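Local coordinates for protein teicoplanin pseudoaglycone deacetylases Orf2 (Actinoplanes teichomyceticus, PDB 3DFF) that acts as a zinc-dependent deacetylase in teicoplanin biosynthesis, probably hydrolysing the acetamide of the glycopeptide pseudoaglycone, at residues 154-159 with 185-190; 41-46 with 93-98; 19-24 with 224-229. All coordinates share one frame; numbering follows the deposited sequence. Where two conformers were deposited one is given.

Each contact brings a residue close to the zinc site at the C-terminal ends of the parallel strands of the central sheet. Contact 3 carries Asp19, a ligand of the bound zinc ion, and packs the start of helix 19-33 against the end of helix 216-226. Contact 1 supplies Asp187, which holds the zinc ligand His164, and touches contact 3 directly, Leu188 N lying 3.0 Å from Ser23 OG in a probable hydrogen bond. Contact 2 joins the ends of strands 37-42 and 89-92 and brings Asp97 to about 7 Å from the zinc ion, measured from its side chain. Its centre is about 17 Å from the centres of both other contacts, and it touches neither.

Contact 1 (154-159 with 185-190); sequences TCAAIG and WEDLPY
Trp185 pairs with Cys155 in a parallel bridge between strands 182-185 and 151-155: its N donates to Thr154 O at 2.8 Å, and its O accepts from Ala156 N at 3.0 Å. With CG between its own N and carbonyl carbon (chi1 61°), the indole folds across the neighbouring strand. Cys155 CA makes a CH-pi contact over the five-membered ring, 3.7 Å from the centroid, and Thr154 O lies above the same face. Glu186 starts away from 154-159, but its CG still lies against Ile158 CD1, while its OE1 is hydrogen-bonded to His250 NE2. Both strands run out here, and, as in other PIG-L enzymes with their Rossmann-like sheet, the loops at these C-terminal ends surround the metal. Asp187 sends OD2 into the turn after strand 151-155, 2.8 Å from Ala157 N and in a weak hydrogen bond with Ile158 N at 2.9 Å. Its OD1 is hydrogen-bonded to ND1 of the zinc ligand His164, making Asp187 a second-shell residue. After the cis peptide before Pro189, Tyr190, in one of two modelled conformers, sets a ring face over Ile158 O, with CD1 3.8 Å from Gly159 CA.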
ATOM      1  N   THR A 154      -7.231  -4.131  -0.053  1.00 17.14           N
ATOM      2  CA  THR A 154      -6.168  -3.382   0.624  1.00 17.09           C
ATOM      3  C   THR A 154      -5.000  -4.326   0.885  1.00 16.97           C
ATOM      4  O   THR A 154      -4.999  -5.451   0.383  1.00 17.34           O
ATOM      5  CB  THR A 154      -6.661  -2.725   1.923  1.00 17.53           C
ATOM      6  OG1 THR A 154      -5.654  -1.793   2.350  1.00 16.24           O
ATOM      7  CG2 THR A 154      -6.923  -3.753   3.018  1.00 17.49           C
ATOM      8  N   CYS A 155      -4.004  -3.877   1.648  1.00 16.78           N
ATOM      9  CA  CYS A 155      -2.778  -4.662   1.776  1.00 16.32           C
ATOM     10  C   CYS A 155      -2.855  -5.686   2.896  1.00 15.93           C
ATOM     11  O   CYS A 155      -3.502  -5.462   3.928  1.00 15.75           O
ATOM     12  CB  CYS A 155      -1.590  -3.742   2.021  1.00 16.16           C
ATOM     13  SG  CYS A 155      -1.767  -2.710   3.520  1.00 16.48           S
ATOM     14  N   ALA A 156      -2.163  -6.817   2.710  1.00 15.55           N
ATOM     15  CA  ALA A 156      -1.998  -7.775   3.800  1.00 15.55           C
ATOM     16  C   ALA A 156      -1.038  -7.300   4.903  1.00 15.85           C
ATOM     17  O   ALA A 156      -1.053  -7.850   6.002  1.00 16.49           O
ATOM     18  CB  ALA A 156      -1.500  -9.124   3.234  1.00 15.57           C
ATOM     19  N   ALA A 157      -0.209  -6.304   4.592  1.00 15.49           N
ATOM     20  CA  ALA A 157       0.848  -5.814   5.483  1.00 15.08           C
ATOM     21  C   ALA A 157       1.916  -6.882   5.742  1.00 16.49           C
ATOM     22  O   ALA A 157       2.527  -6.920   6.801  1.00 17.62           O
ATOM     23  CB  ALA A 157       0.288  -5.222   6.819  1.00 15.64           C
ATOM     24  N   ILE A 158       2.153  -7.726   4.744  1.00 16.88           N
ATOM     25  CA  ILE A 158       3.370  -8.542   4.743  1.00 18.26           C
ATOM     26  C   ILE A 158       4.560  -7.580   4.779  1.00 18.56           C
ATOM     27  O   ILE A 158       4.580  -6.573   4.059  1.00 18.54           O
ATOM     28  CB  ILE A 158       3.395  -9.455   3.514  1.00 18.08           C
ATOM     29  CG1 ILE A 158       2.292 -10.511   3.636  1.00 18.98           C
ATOM     30  CG2 ILE A 158       4.777 -10.128   3.322  1.00 18.26           C
ATOM     31  CD1 ILE A 158       1.901 -11.153   2.300  1.00 20.60           C
ATOM     32  N   GLY A 159       5.530  -7.870   5.654  1.00 19.94           N
ATOM     33  CA  GLY A 159       6.654  -6.960   5.852  1.00 20.58           C
ATOM     34  C   GLY A 159       6.511  -6.067   7.071  1.00 21.06           C
ATOM     35  O   GLY A 159       7.476  -5.416   7.477  1.00 21.15           O
ATOM     36  N   TRP A 185      -4.302  -7.894  -0.704  1.00 16.67           N
ATOM     37  CA  TRP A 185      -3.319  -8.317  -1.699  1.00 16.70           C
ATOM     38  C   TRP A 185      -2.020  -8.680  -1.020  1.00 17.21           C
ATOM     39  O   TRP A 185      -1.739  -8.264   0.110  1.00 16.94           O
ATOM     40  CB  TRP A 185      -3.082  -7.242  -2.769  1.00 16.95           C
ATOM     41  CG  TRP A 185      -2.542  -5.936  -2.252  1.00 16.31           C
ATOM     42  CD1 TRP A 185      -1.358  -5.728  -1.578  1.00 17.05           C
ATOM     43  CD2 TRP A 185      -3.159  -4.652  -2.379  1.00 17.42           C
ATOM     44  NE1 TRP A 185      -1.213  -4.382  -1.270  1.00 16.10           N
ATOM     45  CE2 TRP A 185      -2.312  -3.709  -1.745  1.00 17.78           C
ATOM     46  CE3 TRP A 185      -4.356  -4.207  -2.947  1.00 18.69           C
ATOM     47  CZ2 TRP A 185      -2.623  -2.330  -1.702  1.00 18.59           C
ATOM     48  CZ3 TRP A 185      -4.673  -2.831  -2.878  1.00 18.59           C
ATOM     49  CH2 TRP A 185      -3.800  -1.928  -2.274  1.00 16.82           C
ATOM     50  N   GLU A 186      -1.204  -9.453  -1.730  1.00 18.03           N
ATOM     51  CA  GLU A 186       0.115  -9.802  -1.237  1.00 17.96           C
ATOM     52  C   GLU A 186       1.041  -8.611  -1.459  1.00 18.15           C
ATOM     53  O   GLU A 186       1.256  -8.206  -2.612  1.00 18.99           O
ATOM     54  CB  GLU A 186       0.600 -11.039  -2.005  1.00 18.70           C
ATOM     55  CG  GLU A 186       1.895 -11.573  -1.489  1.00 19.60           C
ATOM     56  CD  GLU A 186       2.412 -12.741  -2.315  1.00 23.29           C
ATOM     57  OE1 GLU A 186       2.282 -12.716  -3.562  1.00 22.63           O
ATOM     58  OE2 GLU A 186       2.953 -13.688  -1.704  1.00 23.98           O
ATOM     59  N   ASP A 187       1.568  -8.023  -0.374  1.00 17.14           N
ATOM     60  CA  ASP A 187       2.394  -6.811  -0.515  1.00 17.13           C
ATOM     61  C   ASP A 187       3.626  -7.125  -1.351  1.00 17.52           C
ATOM     62  O   ASP A 187       4.387  -8.014  -0.988  1.00 17.71           O
ATOM     63  CB  ASP A 187       2.855  -6.246   0.842  1.00 17.71           C
ATOM     64  CG  ASP A 187       1.723  -6.064   1.825  1.00 16.46           C
ATOM     65  OD1 ASP A 187       1.528  -4.900   2.258  1.00 16.89           O
ATOM     66  OD2 ASP A 187       1.048  -7.059   2.180  1.00 18.19           O
ATOM     67  N   LEU A 188       3.799  -6.398  -2.449  1.00 17.06           N
ATOM     68  CA  LEU A 188       5.017  -6.502  -3.268  1.00 17.52           C
ATOM     69  C   LEU A 188       5.815  -5.204  -3.263  1.00 18.09           C
ATOM     70  O   LEU A 188       5.234  -4.113  -3.236  1.00 17.87           O
ATOM     71  CB  LEU A 188       4.667  -6.892  -4.711  1.00 17.91           C
ATOM     72  CG  LEU A 188       3.905  -8.210  -4.871  1.00 18.84           C
ATOM     73  CD1 LEU A 188       3.503  -8.405  -6.310  1.00 20.76           C
ATOM     74  CD2 LEU A 188       4.776  -9.385  -4.423  1.00 20.18           C
ATOM     75  N   PRO A 189       7.152  -5.302  -3.313  1.00 18.57           N
ATOM     76  CA  PRO A 189       7.924  -6.553  -3.426  1.00 19.46           C
ATOM     77  C   PRO A 189       8.199  -7.271  -2.100  1.00 20.37           C
ATOM     78  O   PRO A 189       8.878  -8.291  -2.104  1.00 20.15           O
ATOM     79  CB  PRO A 189       9.240  -6.063  -4.036  1.00 19.27           C
ATOM     80  CG  PRO A 189       9.426  -4.709  -3.414  1.00 19.70           C
ATOM     81  CD  PRO A 189       8.026  -4.120  -3.315  1.00 19.01           C
ATOM     82  N   TYR A 190       7.636  -6.779  -0.997  1.00 20.22           N
ATOM     83  CA  TYR A 190       7.878  -7.307   0.363  0.70 21.59           C
ATOM     84  C   TYR A 190       7.803  -8.820   0.446  1.00 21.28           C
ATOM     85  O   TYR A 190       8.586  -9.466   1.140  1.00 21.41           O
ATOM     86  CB  TYR A 190       6.816  -6.796   1.333  0.70 22.94           C
ATOM     87  CG  TYR A 190       6.963  -5.383   1.821  0.70 25.28           C
ATOM     88  CD1 TYR A 190       7.860  -5.066   2.842  0.70 26.30           C
ATOM     89  CD2 TYR A 190       6.155  -4.364   1.306  0.70 26.98           C
ATOM     90  CE1 TYR A 190       7.967  -3.764   3.323  0.70 27.57           C
ATOM     91  CE2 TYR A 190       6.250  -3.056   1.784  0.70 28.06           C
ATOM     92  CZ  TYR A 190       7.153  -2.770   2.793  0.70 27.27           C
ATOM     93  OH  TYR A 190       7.247  -1.487   3.267  0.70 27.42           O
TER

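Contact 2 (41-46 with 93-98); sequences YTVFAG and GRFLDS
The backbones of 41-46 and 93-98 meet through three hydrogen bonds, Gly93 N to Thr42 O at 2.7 Å, Phe95 N to Val43 O at 3.3 Å and Gly46 N to Phe95 O at 2.8 Å, the last with its donor well above the carbonyl plane. Phe44 is the centre of an inverse gamma turn, closed by a weak bond from Ala45 N to Val43 O, which leaves Val43 O with two donors. The turn also directs Phe44 CA at Phe95 O in a CA-H...O contact.

Phe95 is the main side chain on its segment. One edge of its ring faces Val43 O and Tyr41 OH, while CD2 rests on Val43 CG1 at 3.6 Å. Arg94 CG lies over the centre of a ring face, and its guanidinium reaches on to salt bridges with Asp139 and Glu135 of helix 126-147. The contact continues strands 37-42 and 89-92, neighbours at one border of the Rossmann-like sheet, into the loops beyond their C-terminal ends. Glycine sits where the two segments come together: a CB on Gly93 would run into Thr42 O and Val43 O, and one on Gly46 into Arg94 O.

The side chain of Phe44, with CG anti to its carbonyl carbon (chi1 -66°), crosses that of Phe95 obliquely, CD1 being 3.5 Å from Phe95 CB and 3.2 Å from Leu96 O; Val43 CG1 lies over one face of the Phe44 ring. Two waters complete the seam. One joins Tyr41 OH to Arg94 N, and the other donates to Gly46 O while accepting from Asp97 N at 2.9 Å. Asp97 is a ligand of a second zinc ion observed for this protein but absent from this chain; here its OD1 accepts from Ile99 N, and its side chain lies beside that of His16.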
ATOM      1  N   TYR A  41      -7.569   4.813  -3.418  1.00 17.88           N
ATOM      2  CA  TYR A  41      -7.412   5.792  -2.337  1.00 18.33           C
ATOM      3  C   TYR A  41      -6.136   5.475  -1.594  1.00 17.81           C
ATOM      4  O   TYR A  41      -5.977   4.355  -1.110  1.00 18.04           O
ATOM      5  CB  TYR A  41      -8.611   5.689  -1.390  1.00 19.20           C
ATOM      6  CG  TYR A  41      -8.447   6.362  -0.034  1.00 19.90           C
ATOM      7  CD1 TYR A  41      -8.234   7.743   0.062  1.00 20.69           C
ATOM      8  CD2 TYR A  41      -8.512   5.619   1.142  1.00 19.09           C
ATOM      9  CE1 TYR A  41      -8.086   8.362   1.300  1.00 21.43           C
ATOM     10  CE2 TYR A  41      -8.362   6.223   2.403  1.00 19.73           C
ATOM     11  CZ  TYR A  41      -8.149   7.606   2.470  1.00 19.72           C
ATOM     12  OH  TYR A  41      -8.004   8.219   3.695  1.00 19.39           O
ATOM     13  N   THR A  42      -5.237   6.454  -1.491  1.00 16.77           N
ATOM     14  CA  THR A  42      -4.015   6.263  -0.713  1.00 17.11           C
ATOM     15  C   THR A  42      -4.154   6.990   0.621  1.00 16.96           C
ATOM     16  O   THR A  42      -4.391   8.192   0.658  1.00 17.93           O
ATOM     17  CB  THR A  42      -2.791   6.765  -1.472  1.00 17.32           C
ATOM     18  OG1 THR A  42      -2.675   6.054  -2.719  1.00 17.22           O
ATOM     19  CG2 THR A  42      -1.504   6.550  -0.633  1.00 17.09           C
ATOM     20  N   VAL A  43      -4.006   6.234   1.703  1.00 15.88           N
ATOM     21  CA  VAL A  43      -4.137   6.715   3.082  1.00 15.37           C
ATOM     22  C   VAL A  43      -3.039   7.717   3.454  1.00 15.97           C
ATOM     23  O   VAL A  43      -3.330   8.840   3.864  1.00 15.83           O
ATOM     24  CB  VAL A  43      -4.132   5.530   4.071  1.00 15.34           C
ATOM     25  CG1 VAL A  43      -4.258   5.995   5.536  1.00 16.22           C
ATOM     26  CG2 VAL A  43      -5.262   4.565   3.720  1.00 14.28           C
ATOM     27  N   PHE A  44      -1.778   7.307   3.317  1.00 16.17           N
ATOM     28  CA  PHE A  44      -0.657   8.116   3.809  1.00 16.21           C
ATOM     29  C   PHE A  44      -0.087   9.013   2.721  1.00 17.14           C
ATOM     30  O   PHE A  44       1.101   8.982   2.404  1.00 18.22           O
ATOM     31  CB  PHE A  44       0.382   7.217   4.512  1.00 15.86           C
ATOM     32  CG  PHE A  44      -0.151   6.602   5.765  1.00 15.44           C
ATOM     33  CD1 PHE A  44      -0.225   7.351   6.944  1.00 16.43           C
ATOM     34  CD2 PHE A  44      -0.654   5.299   5.763  1.00 16.96           C
ATOM     35  CE1 PHE A  44      -0.765   6.806   8.134  1.00 17.60           C
ATOM     36  CE2 PHE A  44      -1.201   4.741   6.949  1.00 16.52           C
ATOM     37  CZ  PHE A  44      -1.267   5.513   8.137  1.00 17.88           C
ATOM     38  N   ALA A  45      -0.968   9.820   2.141  1.00 15.74           N
ATOM     39  CA  ALA A  45      -0.607  10.765   1.081  1.00 16.20           C
ATOM     40  C   ALA A  45      -0.723  12.205   1.587  1.00 16.56           C
ATOM     41  O   ALA A  45      -0.727  13.125   0.788  1.00 16.33           O
ATOM     42  CB  ALA A  45      -1.517  10.551  -0.146  1.00 16.63           C
ATOM     43  N   GLY A  46      -0.771  12.371   2.909  1.00 17.61           N
ATOM     44  CA  GLY A  46      -0.990  13.690   3.526  1.00 18.37           C
ATOM     45  C   GLY A  46       0.165  14.631   3.276  1.00 18.95           C
ATOM     46  O   GLY A  46       1.336  14.232   3.348  1.00 18.36           O
ATOM     47  N   GLY A  93      -5.289  10.776   0.419  1.00 17.68           N
ATOM     48  CA  GLY A  93      -5.702  10.980   1.808  1.00 17.58           C
ATOM     49  C   GLY A  93      -4.850  11.993   2.560  1.00 16.90           C
ATOM     50  O   GLY A  93      -3.864  12.519   2.008  1.00 17.45           O
ATOM     51  N   ARG A  94      -5.236  12.232   3.814  1.00 17.29           N
ATOM     52  CA  ARG A  94      -4.707  13.313   4.638  1.00 17.85           C
ATOM     53  C   ARG A  94      -3.626  12.869   5.625  1.00 16.75           C
ATOM     54  O   ARG A  94      -3.040  13.703   6.311  1.00 16.71           O
ATOM     55  CB  ARG A  94      -5.862  13.934   5.455  1.00 16.99           C
ATOM     56  CG  ARG A  94      -6.387  13.051   6.559  1.00 18.75           C
ATOM     57  CD  ARG A  94      -7.488  13.776   7.337  1.00 18.75           C
ATOM     58  NE  ARG A  94      -8.333  12.856   8.077  1.00 20.88           N
ATOM     59  CZ  ARG A  94      -8.260  12.615   9.380  1.00 21.31           C
ATOM     60  NH1 ARG A  94      -7.350  13.214  10.154  1.00 22.88           N
ATOM     61  NH2 ARG A  94      -9.123  11.759   9.907  1.00 25.12           N
ATOM     62  N   PHE A  95      -3.352  11.570   5.712  1.00 15.95           N
ATOM     63  CA  PHE A  95      -2.498  11.072   6.793  1.00 15.75           C
ATOM     64  C   PHE A  95      -1.033  11.159   6.457  1.00 15.96           C
ATOM     65  O   PHE A  95      -0.648  10.922   5.318  1.00 16.33           O
ATOM     66  CB  PHE A  95      -2.893   9.639   7.159  1.00 15.40           C
ATOM     67  CG  PHE A  95      -4.311   9.550   7.622  1.00 15.33           C
ATOM     68  CD1 PHE A  95      -4.644   9.859   8.934  1.00 17.54           C
ATOM     69  CD2 PHE A  95      -5.330   9.260   6.708  1.00 13.86           C
ATOM     70  CE1 PHE A  95      -5.984   9.844   9.352  1.00 17.24           C
ATOM     71  CE2 PHE A  95      -6.677   9.254   7.114  1.00 16.86           C
ATOM     72  CZ  PHE A  95      -6.994   9.509   8.435  1.00 16.77           C
ATOM     73  N   LEU A  96      -0.227  11.484   7.468  1.00 16.04           N
ATOM     74  CA  LEU A  96       1.200  11.646   7.248  1.00 16.67           C
ATOM     75  C   LEU A  96       1.927  10.309   7.268  1.00 15.85           C
ATOM     76  O   LEU A  96       1.796   9.534   8.221  1.00 16.24           O
ATOM     77  CB  LEU A  96       1.792  12.528   8.357  1.00 16.96           C
ATOM     78  CG  LEU A  96       1.426  14.007   8.307  1.00 20.83           C
ATOM     79  CD1 LEU A  96       2.031  14.709   9.529  1.00 21.18           C
ATOM     80  CD2 LEU A  96       1.891  14.665   7.060  1.00 23.16           C
ATOM     81  N   ASP A  97       2.753  10.095   6.245  1.00 16.73           N
ATOM     82  CA  ASP A  97       3.664   8.956   6.232  1.00 17.99           C
ATOM     83  C   ASP A  97       4.435   8.879   7.557  1.00 17.76           C
ATOM     84  O   ASP A  97       4.749   9.905   8.143  1.00 17.55           O
ATOM     85  CB  ASP A  97       4.663   9.085   5.093  1.00 18.63           C
ATOM     86  CG  ASP A  97       5.500   7.827   4.939  1.00 22.07           C
ATOM     87  OD1 ASP A  97       6.371   7.541   5.797  1.00 25.28           O
ATOM     88  OD2 ASP A  97       5.246   7.090   3.996  1.00 27.46           O
ATOM     89  N   SER A  98       4.765   7.668   7.988  1.00 18.22           N
ATOM     90  CA  SER A  98       5.536   7.453   9.228  1.00 18.54           C
ATOM     91  C   SER A  98       6.764   8.350   9.345  1.00 18.49           C
ATOM     92  O   SER A  98       7.101   8.740  10.461  1.00 18.79           O
ATOM     93  CB  SER A  98       5.946   5.989   9.366  1.00 19.37           C
ATOM     94  OG  SER A  98       6.735   5.593   8.257  1.00 24.01           O
TER
HETATM   95  O   HOH W   1      -7.925  10.812   4.152  1.00 18.49           O
HETATM   96  O   HOH W   2       2.502  11.629   3.814  1.00 19.76           O

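Contact 3 (19-24 with 224-229); sequences DAVLSF and QAVERY. With ZN (zinc ion), chain B.
Val21 inserts between Ala225, Val226 and Tyr229, joining the first turn of helix 19-33 to the end of helix 216-226. Asp19, the last residue of the His-X-Asp-Asp motif (residues 16-19) of the PIG-L deacetylases, opens the helix and points away from 224-229, whereas Val21 points toward it.

The two methyl groups of Val21 divide the work. CG1, anti to the backbone N (chi1 173°), reaches the neighbouring helix and touches Ala225 CB and Val226 CG2, each at 3.8 Å. CG2 meets the tyrosine instead, lying in the plane of the Tyr229 ring at its edge, 3.3 Å from OH, with the valine CB close to CE2. The aromatic ring therefore borders the valine with its rim and not with a face. Beside this group the side chains of Leu22 and Val226 cross at about a right angle, CD2 against CG1 at 3.8 Å. Tyr229 reaches its place through a type I turn from Val226, closed by a backbone bond from Tyr229 N to Val226 O; Leu83 and Leu86 add further cover to Val21.

The carboxylate of Asp19 binds the zinc ion unevenly, OD2 at 2.1 Å and OD1 at 2.6 Å, with His16, His164 and two waters as the other ligands. A polar link also crosses the apolar contact. The hydroxyl of Tyr229 is hydrogen-bonded to Asp79, and a water accepts from Val21 N at 3.0 Å while donating to Tyr229 OH at 2.9 Å.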
ATOM      1  N   ASP A  19       2.000   1.397  -3.411  1.00 17.10           N
ATOM      2  CA  ASP A  19       1.772   0.015  -2.968  1.00 15.96           C
ATOM      3  C   ASP A  19       0.712  -0.697  -3.799  1.00 16.53           C
ATOM      4  O   ASP A  19       0.892  -1.861  -4.165  1.00 17.12           O
ATOM      5  CB  ASP A  19       1.386  -0.051  -1.481  1.00 16.73           C
ATOM      6  CG  ASP A  19       2.540   0.290  -0.561  1.00 16.34           C
ATOM      7  OD1 ASP A  19       3.597  -0.368  -0.635  1.00 17.61           O
ATOM      8  OD2 ASP A  19       2.388   1.220   0.250  1.00 16.74           O
ATOM      9  N   ALA A  20      -0.380  -0.004  -4.094  1.00 16.35           N
ATOM     10  CA  ALA A  20      -1.486  -0.613  -4.855  1.00 16.87           C
ATOM     11  C   ALA A  20      -1.026  -0.992  -6.245  1.00 17.26           C
ATOM     12  O   ALA A  20      -1.409  -2.067  -6.768  1.00 17.94           O
ATOM     13  CB  ALA A  20      -2.680   0.365  -4.939  1.00 17.33           C
ATOM     14  N   VAL A  21      -0.238  -0.125  -6.869  1.00 16.99           N
ATOM     15  CA  VAL A  21       0.239  -0.421  -8.231  1.00 17.32           C
ATOM     16  C   VAL A  21       1.234  -1.586  -8.197  1.00 17.44           C
ATOM     17  O   VAL A  21       1.110  -2.546  -8.958  1.00 18.23           O
ATOM     18  CB  VAL A  21       0.792   0.825  -8.938  1.00 17.98           C
ATOM     19  CG1 VAL A  21       1.425   0.449 -10.274  1.00 18.62           C
ATOM     20  CG2 VAL A  21      -0.347   1.844  -9.134  1.00 18.44           C
ATOM     21  N   LEU A  22       2.209  -1.518  -7.298  1.00 17.50           N
ATOM     22  CA  LEU A  22       3.177  -2.614  -7.159  1.00 18.11           C
ATOM     23  C   LEU A  22       2.510  -3.952  -6.894  1.00 18.50           C
ATOM     24  O   LEU A  22       2.937  -4.994  -7.434  1.00 18.73           O
ATOM     25  CB  LEU A  22       4.109  -2.332  -5.981  1.00 17.59           C
ATOM     26  CG  LEU A  22       5.215  -1.322  -6.245  1.00 19.30           C
ATOM     27  CD1 LEU A  22       5.786  -0.850  -4.910  1.00 19.06           C
ATOM     28  CD2 LEU A  22       6.312  -1.916  -7.142  1.00 19.75           C
ATOM     29  N   SER A  23       1.489  -3.938  -6.047  1.00 17.76           N
ATOM     30  CA  SER A  23       0.900  -5.184  -5.554  1.00 17.99           C
ATOM     31  C   SER A  23      -0.278  -5.677  -6.373  1.00 18.95           C
ATOM     32  O   SER A  23      -0.537  -6.887  -6.419  1.00 19.76           O
ATOM     33  CB  SER A  23       0.472  -5.048  -4.091  1.00 18.40           C
ATOM     34  OG  SER A  23       1.561  -4.653  -3.277  1.00 16.58           O
ATOM     35  N   PHE A  24      -0.990  -4.744  -7.002  1.00 18.68           N
ATOM     36  CA  PHE A  24      -2.325  -5.052  -7.534  1.00 20.24           C
ATOM     37  C   PHE A  24      -2.594  -4.311  -8.846  1.00 20.27           C
ATOM     38  O   PHE A  24      -3.737  -4.264  -9.307  1.00 21.33           O
ATOM     39  CB  PHE A  24      -3.378  -4.723  -6.455  1.00 20.39           C
ATOM     40  CG  PHE A  24      -4.764  -5.286  -6.720  1.00 21.77           C
ATOM     41  CD1 PHE A  24      -4.963  -6.647  -6.937  1.00 21.82           C
ATOM     42  CD2 PHE A  24      -5.867  -4.445  -6.708  1.00 22.62           C
ATOM     43  CE1 PHE A  24      -6.255  -7.159  -7.170  1.00 25.72           C
ATOM     44  CE2 PHE A  24      -7.157  -4.937  -6.937  1.00 26.12           C
ATOM     45  CZ  PHE A  24      -7.352  -6.291  -7.169  1.00 23.39           C
ATOM     46  N   GLN A 224       4.763  -0.836 -16.666  1.00 22.89           N
ATOM     47  CA  GLN A 224       4.921   0.538 -17.155  1.00 22.71           C
ATOM     48  C   GLN A 224       4.428   1.523 -16.085  1.00 22.01           C
ATOM     49  O   GLN A 224       5.039   2.561 -15.874  1.00 22.08           O
ATOM     50  CB  GLN A 224       4.144   0.755 -18.455  1.00 24.05           C
ATOM     51  CG  GLN A 224       4.798   0.121 -19.676  1.00 24.83           C
ATOM     52  CD  GLN A 224       3.843  -0.069 -20.839  1.00 30.34           C
ATOM     53  OE1 GLN A 224       2.738   0.479 -20.864  1.00 31.71           O
ATOM     54  NE2 GLN A 224       4.269  -0.864 -21.816  1.00 31.32           N
ATOM     55  N   ALA A 225       3.332   1.180 -15.418  1.00 21.72           N
ATOM     56  CA  ALA A 225       2.777   2.038 -14.358  1.00 21.14           C
ATOM     57  C   ALA A 225       3.738   2.140 -13.172  1.00 21.33           C
ATOM     58  O   ALA A 225       3.996   3.238 -12.664  1.00 21.83           O
ATOM     59  CB  ALA A 225       1.412   1.544 -13.912  1.00 20.75           C
ATOM     60  N   VAL A 226       4.279   1.005 -12.735  1.00 20.87           N
ATOM     61  CA  VAL A 226       5.305   1.018 -11.697  1.00 20.73           C
ATOM     62  C   VAL A 226       6.427   2.000 -12.056  1.00 21.34           C
ATOM     63  O   VAL A 226       6.892   2.772 -11.210  1.00 21.04           O
ATOM     64  CB  VAL A 226       5.867  -0.404 -11.439  1.00 20.36           C
ATOM     65  CG1 VAL A 226       7.081  -0.360 -10.524  1.00 20.42           C
ATOM     66  CG2 VAL A 226       4.795  -1.308 -10.868  1.00 18.87           C
ATOM     67  N   GLU A 227       6.827   2.041 -13.329  1.00 21.21           N
ATOM     68  CA  GLU A 227       7.905   2.929 -13.730  1.00 22.31           C
ATOM     69  C   GLU A 227       7.611   4.418 -13.543  1.00 21.72           C
ATOM     70  O   GLU A 227       8.533   5.233 -13.567  1.00 23.70           O
ATOM     71  CB  GLU A 227       8.319   2.645 -15.179  1.00 22.52           C
ATOM     72  CG  GLU A 227       8.936   1.276 -15.312  1.00 25.73           C
ATOM     73  CD  GLU A 227       9.382   0.964 -16.719  1.00 30.93           C
ATOM     74  OE1 GLU A 227       8.585   1.150 -17.663  1.00 33.80           O
ATOM     75  OE2 GLU A 227      10.537   0.526 -16.873  1.00 33.15           O
ATOM     76  N   ARG A 228       6.336   4.770 -13.379  1.00 21.64           N
ATOM     77  CA  ARG A 228       5.957   6.164 -13.186  1.00 21.67           C
ATOM     78  C   ARG A 228       6.413   6.620 -11.810  1.00 21.38           C
ATOM     79  O   ARG A 228       6.603   7.816 -11.594  1.00 21.88           O
ATOM     80  CB  ARG A 228       4.449   6.366 -13.340  1.00 21.96           C
ATOM     81  CG  ARG A 228       4.023   6.816 -14.725  1.00 23.67           C
ATOM     82  CD  ARG A 228       4.243   5.730 -15.749  1.00 25.28           C
ATOM     83  NE  ARG A 228       3.800   6.149 -17.085  1.00 24.96           N
ATOM     84  CZ  ARG A 228       4.227   5.573 -18.207  1.00 27.09           C
ATOM     85  NH1 ARG A 228       5.094   4.567 -18.151  1.00 27.55           N
ATOM     86  NH2 ARG A 228       3.798   6.011 -19.388  1.00 27.08           N
ATOM     87  N   TYR A 229       6.596   5.665 -10.891  1.00 20.58           N
ATOM     88  CA  TYR A 229       7.089   6.018  -9.544  1.00 19.98           C
ATOM     89  C   TYR A 229       8.592   6.186  -9.555  1.00 20.71           C
ATOM     90  O   TYR A 229       9.329   5.399  -8.929  1.00 21.04           O
ATOM     91  CB  TYR A 229       6.648   4.995  -8.486  1.00 19.20           C
ATOM     92  CG  TYR A 229       5.158   4.905  -8.312  1.00 17.99           C
ATOM     93  CD1 TYR A 229       4.446   5.882  -7.594  1.00 18.23           C
ATOM     94  CD2 TYR A 229       4.442   3.834  -8.849  1.00 18.61           C
ATOM     95  CE1 TYR A 229       3.067   5.775  -7.397  1.00 18.14           C
ATOM     96  CE2 TYR A 229       3.067   3.737  -8.692  1.00 18.83           C
ATOM     97  CZ  TYR A 229       2.375   4.714  -7.967  1.00 18.18           C
ATOM     98  OH  TYR A 229       1.025   4.582  -7.826  1.00 18.17           O
TER
HETATM   99 ZN    ZN B 274       4.167   1.058   1.408  1.00 18.53          ZN
HETATM  100  O   HOH W   3       0.007   2.671  -5.916  1.00 19.72           O
HETATM  101  O   HOH W   4       5.263   2.063  -0.088  1.00 19.58           O
HETATM  102  O   HOH W   5       5.895   0.476   2.236  1.00 22.42           O